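CalsepRRP (Calystegia sepium, PDB 1JY5) is an RNase-related member of the RNase T2 family that may bind and cleave RNA. Local coordinates at residues A[68-79]-A[117-128]. Numbering follows the deposited sequence.
Sequences ISILSNDLSKYW and YEYFSTTLMLYF. Unlike the reference sequence in segment 117-128: Thr123 (reference Ala).
Phe120 is a knob of helix 117-128 that enters a hollow lined by Ile68, Leu71, Leu75 and Trp79. Its CD2 comes within 3.4 Å of Trp79 CZ3, the two rings lying obliquely, with Phe120 CE2 over one face of the indole toward its rim. On the other flank of the phenyl ring, Ile68 CG2 meets Phe120 CD1 at 3.8 Å and Ile68 CD1 covers one face.

The indole is a bump in its turn. Trp79, just past the end of helix 72-78, carries CG anti to its backbone N (chi1 -161°), which turns the six-membered ring toward the side chains of helix 117-128; there CZ3 lies 3.5 Å from Thr123 CG2 while Leu124 CD1 fits at the ring edge. Leu124 is wedged between Trp79 and Leu75: Leu75 CD2 touches Leu124 CD1 at 3.5 Å, and Leu124 CD2 reaches Asp74 CB.

At one end Leu71 pushes its branch point against the Tyr117 ring, CG to CE1 3.6 Å, as Ile70 CD1 reaches the phenol oxygen. At the other, the face of Tyr78 receives the edge of Phe128, with planes at 83° and Phe128 CE2 over the ring centre; Lys77 CG covers the opposite face. Tyr127 completes this aromatic cluster obliquely, its CE2 3.5 Å from Tyr78 CD2.

The helix axes cross at 56°, and strand 40-48 packs against the contact, Ile42 touching Trp79, Leu124 and Tyr127. Thr123 OG1 bonds within its own helix, to Tyr119 O, whereas the hydroxyls of Tyr119 and Tyr127 turn to strand 40-48, at Leu45 O and Phe40 O. With no hydrogen bond between them, segments 68-79 and 117-128 of this RNase T2-type domain depend on close fit and burial of apolar and aromatic surface, not on directional bonds.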
loop_
_atom_site.group_PDB
_atom_site.type_symbol
_atom_site.label_atom_id
_atom_site.label_comp_id
_atom_site.label_asym_id
_atom_site.label_seq_id
_atom_site.Cartn_x
_atom_site.Cartn_y
_atom_site.Cartn_z
ATOM N N ILE A 68 -16.688 -9.494 0.028
ATOM C CA ILE A 68 -15.546 -9.482 -0.869
ATOM C C ILE A 68 -15.050 -10.870 -1.250
ATOM O O ILE A 68 -13.912 -11.018 -1.700
ATOM C CB ILE A 68 -14.370 -8.676 -0.246
ATOM C CG1 ILE A 68 -13.992 -9.263 1.123
ATOM C CG2 ILE A 68 -14.753 -7.208 -0.124
ATOM C CD1 ILE A 68 -12.820 -8.574 1.799
ATOM N N SER A 69 -15.911 -11.876 -1.116
ATOM C CA SER A 69 -15.528 -13.256 -1.430
ATOM C C SER A 69 -14.917 -13.470 -2.816
ATOM O O SER A 69 -13.962 -14.235 -2.954
ATOM C CB SER A 69 -16.721 -14.215 -1.247
ATOM O OG SER A 69 -17.759 -13.973 -2.181
ATOM N N ILE A 70 -15.445 -12.801 -3.838
ATOM C CA ILE A 70 -14.914 -12.993 -5.184
ATOM C C ILE A 70 -13.560 -12.329 -5.390
ATOM O O ILE A 70 -12.912 -12.526 -6.418
ATOM C CB ILE A 70 -15.907 -12.496 -6.260
ATOM C CG1 ILE A 70 -15.981 -10.963 -6.265
ATOM C CG2 ILE A 70 -17.283 -13.105 -5.997
ATOM C CD1 ILE A 70 -16.843 -10.414 -7.402
ATOM N N LEU A 71 -13.139 -11.551 -4.399
ATOM C CA LEU A 71 -11.855 -10.871 -4.438
ATOM C C LEU A 71 -10.831 -11.618 -3.590
ATOM O O LEU A 71 -9.661 -11.245 -3.557
ATOM C CB LEU A 71 -11.982 -9.444 -3.889
ATOM C CG LEU A 71 -12.952 -8.481 -4.585
ATOM C CD1 LEU A 71 -12.919 -7.129 -3.870
ATOM C CD2 LEU A 71 -12.563 -8.331 -6.048
ATOM N N SER A 72 -11.269 -12.676 -2.913
ATOM C CA SER A 72 -10.384 -13.439 -2.033
ATOM C C SER A 72 -9.034 -13.860 -2.612
ATOM O O SER A 72 -8.012 -13.728 -1.946
ATOM C CB SER A 72 -11.116 -14.676 -1.488
ATOM O OG SER A 72 -11.512 -15.550 -2.531
ATOM N N ASN A 73 -9.021 -14.372 -3.841
ATOM C CA ASN A 73 -7.765 -14.798 -4.457
ATOM C C ASN A 73 -6.833 -13.618 -4.726
ATOM O O ASN A 73 -5.620 -13.709 -4.523
ATOM C CB ASN A 73 -8.022 -15.549 -5.769
ATOM C CG ASN A 73 -8.644 -16.913 -5.545
ATOM O OD1 ASN A 73 -8.140 -17.714 -4.759
ATOM N ND2 ASN A 73 -9.737 -17.189 -6.240
ATOM N N ASP A 74 -7.402 -12.516 -5.200
ATOM C CA ASP A 74 -6.618 -11.325 -5.491
ATOM C C ASP A 74 -6.123 -10.644 -4.223
ATOM O O ASP A 74 -4.984 -10.177 -4.172
ATOM C CB ASP A 74 -7.444 -10.343 -6.325
ATOM C CG ASP A 74 -7.580 -10.784 -7.774
ATOM O OD1 ASP A 74 -6.547 -10.855 -8.471
ATOM O OD2 ASP A 74 -8.714 -11.067 -8.208
ATOM N N LEU A 75 -6.967 -10.588 -3.197
ATOM C CA LEU A 75 -6.567 -9.950 -1.949
ATOM C C LEU A 75 -5.537 -10.808 -1.227
ATOM O O LEU A 75 -4.674 -10.299 -0.510
ATOM C CB LEU A 75 -7.788 -9.714 -1.054
ATOM C CG LEU A 75 -8.718 -8.619 -1.589
ATOM C CD1 LEU A 75 -9.993 -8.541 -0.764
ATOM C CD2 LEU A 75 -7.976 -7.290 -1.561
ATOM N N SER A 76 -5.623 -12.117 -1.429
ATOM C CA SER A 76 -4.684 -13.023 -0.790
ATOM C C SER A 76 -3.312 -12.897 -1.432
ATOM O O SER A 76 -2.286 -13.041 -0.769
ATOM C CB SER A 76 -5.166 -14.467 -0.913
ATOM O OG SER A 76 -4.176 -15.359 -0.426
ATOM N N LYS A 77 -3.293 -12.610 -2.725
ATOM C CA LYS A 77 -2.034 -12.498 -3.435
ATOM C C LYS A 77 -1.457 -11.093 -3.514
ATOM O O LYS A 77 -0.243 -10.910 -3.405
ATOM C CB LYS A 77 -2.194 -13.066 -4.848
ATOM C CG LYS A 77 -0.919 -13.072 -5.675
ATOM C CD LYS A 77 -1.155 -13.763 -7.011
ATOM C CE LYS A 77 0.057 -13.653 -7.916
ATOM N NZ LYS A 77 1.258 -14.302 -7.318
ATOM N N TYR A 78 -2.316 -10.096 -3.688
ATOM C CA TYR A 78 -1.835 -8.725 -3.830
ATOM C C TYR A 78 -2.012 -7.818 -2.623
ATOM O O TYR A 78 -1.501 -6.699 -2.601
ATOM C CB TYR A 78 -2.480 -8.112 -5.069
ATOM C CG TYR A 78 -2.215 -8.949 -6.300
ATOM C CD1 TYR A 78 -3.214 -9.740 -6.861
ATOM C CD2 TYR A 78 -0.950 -8.978 -6.878
ATOM C CE1 TYR A 78 -2.956 -10.542 -7.973
ATOM C CE2 TYR A 78 -0.680 -9.773 -7.986
ATOM C CZ TYR A 78 -1.688 -10.552 -8.529
ATOM O OH TYR A 78 -1.420 -11.327 -9.634
ATOM N N TRP A 79 -2.738 -8.305 -1.623
ATOM C CA TRP A 79 -2.950 -7.550 -0.391
ATOM C C TRP A 79 -2.684 -8.482 0.801
ATOM O O TRP A 79 -3.480 -8.555 1.731
ATOM C CB TRP A 79 -4.388 -7.029 -0.321
ATOM C CG TRP A 79 -4.574 -5.886 0.641
ATOM C CD1 TRP A 79 -3.943 -5.707 1.835
ATOM C CD2 TRP A 79 -5.462 -4.774 0.487
ATOM N NE1 TRP A 79 -4.377 -4.550 2.435
ATOM C CE2 TRP A 79 -5.311 -3.957 1.630
ATOM C CE3 TRP A 79 -6.369 -4.388 -0.506
ATOM C CZ2 TRP A 79 -6.039 -2.773 1.810
ATOM C CZ3 TRP A 79 -7.092 -3.214 -0.329
ATOM C CH2 TRP A 79 -6.921 -2.419 0.823
ATOM N N TYR A 117 -16.921 -3.799 -0.762
ATOM C CA TYR A 117 -16.543 -4.345 -2.050
ATOM C C TYR A 117 -15.965 -3.257 -2.928
ATOM O O TYR A 117 -14.938 -3.457 -3.581
ATOM C CB TYR A 117 -17.731 -4.971 -2.774
ATOM C CG TYR A 117 -17.318 -5.556 -4.102
ATOM C CD1 TYR A 117 -16.753 -6.833 -4.176
ATOM C CD2 TYR A 117 -17.386 -4.796 -5.275
ATOM C CE1 TYR A 117 -16.260 -7.335 -5.382
ATOM C CE2 TYR A 117 -16.892 -5.291 -6.488
ATOM C CZ TYR A 117 -16.326 -6.563 -6.529
ATOM O OH TYR A 117 -15.806 -7.063 -7.706
ATOM N N GLU A 118 -16.628 -2.106 -2.963
ATOM C CA GLU A 118 -16.137 -1.011 -3.790
ATOM C C GLU A 118 -14.790 -0.540 -3.262
ATOM O O GLU A 118 -13.891 -0.216 -4.040
ATOM C CB GLU A 118 -17.151 0.142 -3.820
ATOM C CG GLU A 118 -18.530 -0.309 -4.309
ATOM C CD GLU A 118 -19.490 0.832 -4.608
ATOM O OE1 GLU A 118 -19.248 1.966 -4.155
ATOM O OE2 GLU A 118 -20.502 0.581 -5.293
ATOM N N TYR A 119 -14.637 -0.517 -1.942
ATOM C CA TYR A 119 -13.365 -0.086 -1.368
ATOM C C TYR A 119 -12.210 -0.996 -1.807
ATOM O O TYR A 119 -11.223 -0.523 -2.377
ATOM C CB TYR A 119 -13.441 -0.061 0.162
ATOM C CG TYR A 119 -12.093 0.182 0.819
ATOM C CD1 TYR A 119 -11.490 1.444 0.787
ATOM C CD2 TYR A 119 -11.410 -0.860 1.443
ATOM C CE1 TYR A 119 -10.236 1.659 1.365
ATOM C CE2 TYR A 119 -10.159 -0.661 2.019
ATOM C CZ TYR A 119 -9.579 0.600 1.977
ATOM O OH TYR A 119 -8.344 0.795 2.541
ATOM N N PHE A 120 -12.336 -2.299 -1.555
ATOM C CA PHE A 120 -11.275 -3.239 -1.908
ATOM C C PHE A 120 -11.037 -3.421 -3.415
ATOM O O PHE A 120 -9.886 -3.496 -3.860
ATOM C CB PHE A 120 -11.522 -4.603 -1.242
ATOM C CG PHE A 120 -11.297 -4.600 0.251
ATOM C CD1 PHE A 120 -12.367 -4.498 1.136
ATOM C CD2 PHE A 120 -10.005 -4.659 0.771
ATOM C CE1 PHE A 120 -12.154 -4.449 2.520
ATOM C CE2 PHE A 120 -9.782 -4.611 2.152
ATOM C CZ PHE A 120 -10.860 -4.505 3.028
ATOM N N SER A 121 -12.115 -3.498 -4.194
ATOM C CA SER A 121 -11.994 -3.663 -5.643
ATOM C C SER A 121 -11.386 -2.424 -6.298
ATOM O O SER A 121 -10.604 -2.525 -7.251
ATOM C CB SER A 121 -13.360 -3.966 -6.276
ATOM O OG SER A 121 -14.289 -2.930 -6.037
ATOM N N THR A 122 -11.734 -1.249 -5.786
ATOM C CA THR A 122 -11.191 -0.024 -6.352
ATOM C C THR A 122 -9.697 0.065 -6.047
ATOM O O THR A 122 -8.913 0.517 -6.883
ATOM C CB THR A 122 -11.947 1.206 -5.818
ATOM O OG1 THR A 122 -13.311 1.139 -6.262
ATOM C CG2 THR A 122 -11.322 2.493 -6.341
ATOM N N THR A 123 -9.299 -0.391 -4.863
ATOM C CA THR A 123 -7.892 -0.368 -4.494
ATOM C C THR A 123 -7.118 -1.297 -5.424
ATOM O O THR A 123 -6.030 -0.961 -5.896
ATOM C CB THR A 123 -7.678 -0.825 -3.043
ATOM O OG1 THR A 123 -8.425 0.022 -2.164
ATOM C CG2 THR A 123 -6.201 -0.733 -2.664
ATOM N N LEU A 124 -7.680 -2.473 -5.686
ATOM C CA LEU A 124 -7.033 -3.427 -6.581
ATOM C C LEU A 124 -6.936 -2.841 -7.990
ATOM O O LEU A 124 -5.915 -2.985 -8.660
ATOM C CB LEU A 124 -7.812 -4.751 -6.606
ATOM C CG LEU A 124 -7.489 -5.739 -5.472
ATOM C CD1 LEU A 124 -7.317 -4.993 -4.154
ATOM C CD2 LEU A 124 -8.606 -6.768 -5.362
ATOM N N MET A 125 -7.996 -2.169 -8.431
ATOM C CA MET A 125 -8.008 -1.564 -9.757
ATOM C C MET A 125 -6.839 -0.610 -9.930
ATOM O O MET A 125 -6.103 -0.699 -10.906
ATOM C CB MET A 125 -9.315 -0.804 -9.990
ATOM C CG MET A 125 -9.447 -0.183 -11.379
ATOM S SD MET A 125 -10.955 0.815 -11.515
ATOM C CE MET A 125 -10.426 2.279 -10.609
ATOM N N LEU A 126 -6.678 0.312 -8.984
ATOM C CA LEU A 126 -5.587 1.279 -9.044
ATOM C C LEU A 126 -4.245 0.550 -8.982
ATOM O O LEU A 126 -3.308 0.888 -9.711
ATOM C CB LEU A 126 -5.705 2.280 -7.885
ATOM C CG LEU A 126 -6.940 3.202 -7.894
ATOM C CD1 LEU A 126 -7.011 3.999 -6.601
ATOM C CD2 LEU A 126 -6.867 4.143 -9.096
ATOM N N TYR A 127 -4.163 -0.460 -8.116
ATOM C CA TYR A 127 -2.944 -1.250 -7.959
ATOM C C TYR A 127 -2.535 -1.929 -9.265
ATOM O O TYR A 127 -1.356 -1.963 -9.608
ATOM C CB TYR A 127 -3.146 -2.319 -6.883
ATOM C CG TYR A 127 -2.012 -3.321 -6.787
ATOM C CD1 TYR A 127 -0.838 -3.019 -6.091
ATOM C CD2 TYR A 127 -2.118 -4.575 -7.384
ATOM C CE1 TYR A 127 0.201 -3.951 -5.988
ATOM C CE2 TYR A 127 -1.088 -5.511 -7.291
ATOM C CZ TYR A 127 0.065 -5.193 -6.589
ATOM O OH TYR A 127 1.065 -6.134 -6.467
ATOM N N PHE A 128 -3.507 -2.491 -9.977
ATOM C CA PHE A 128 -3.229 -3.166 -11.246
ATOM C C PHE A 128 -2.949 -2.171 -12.361
ATOM O O PHE A 128 -2.137 -2.437 -13.249
ATOM C CB PHE A 128 -4.411 -4.045 -11.663
ATOM C CG PHE A 128 -4.581 -5.271 -10.821
ATOM C CD1 PHE A 128 -5.845 -5.652 -10.378
ATOM C CD2 PHE A 128 -3.481 -6.049 -10.465
ATOM C CE1 PHE A 128 -6.016 -6.794 -9.601
ATOM C CE2 PHE A 128 -3.641 -7.197 -9.686
ATOM C CZ PHE A 128 -4.909 -7.568 -9.251
#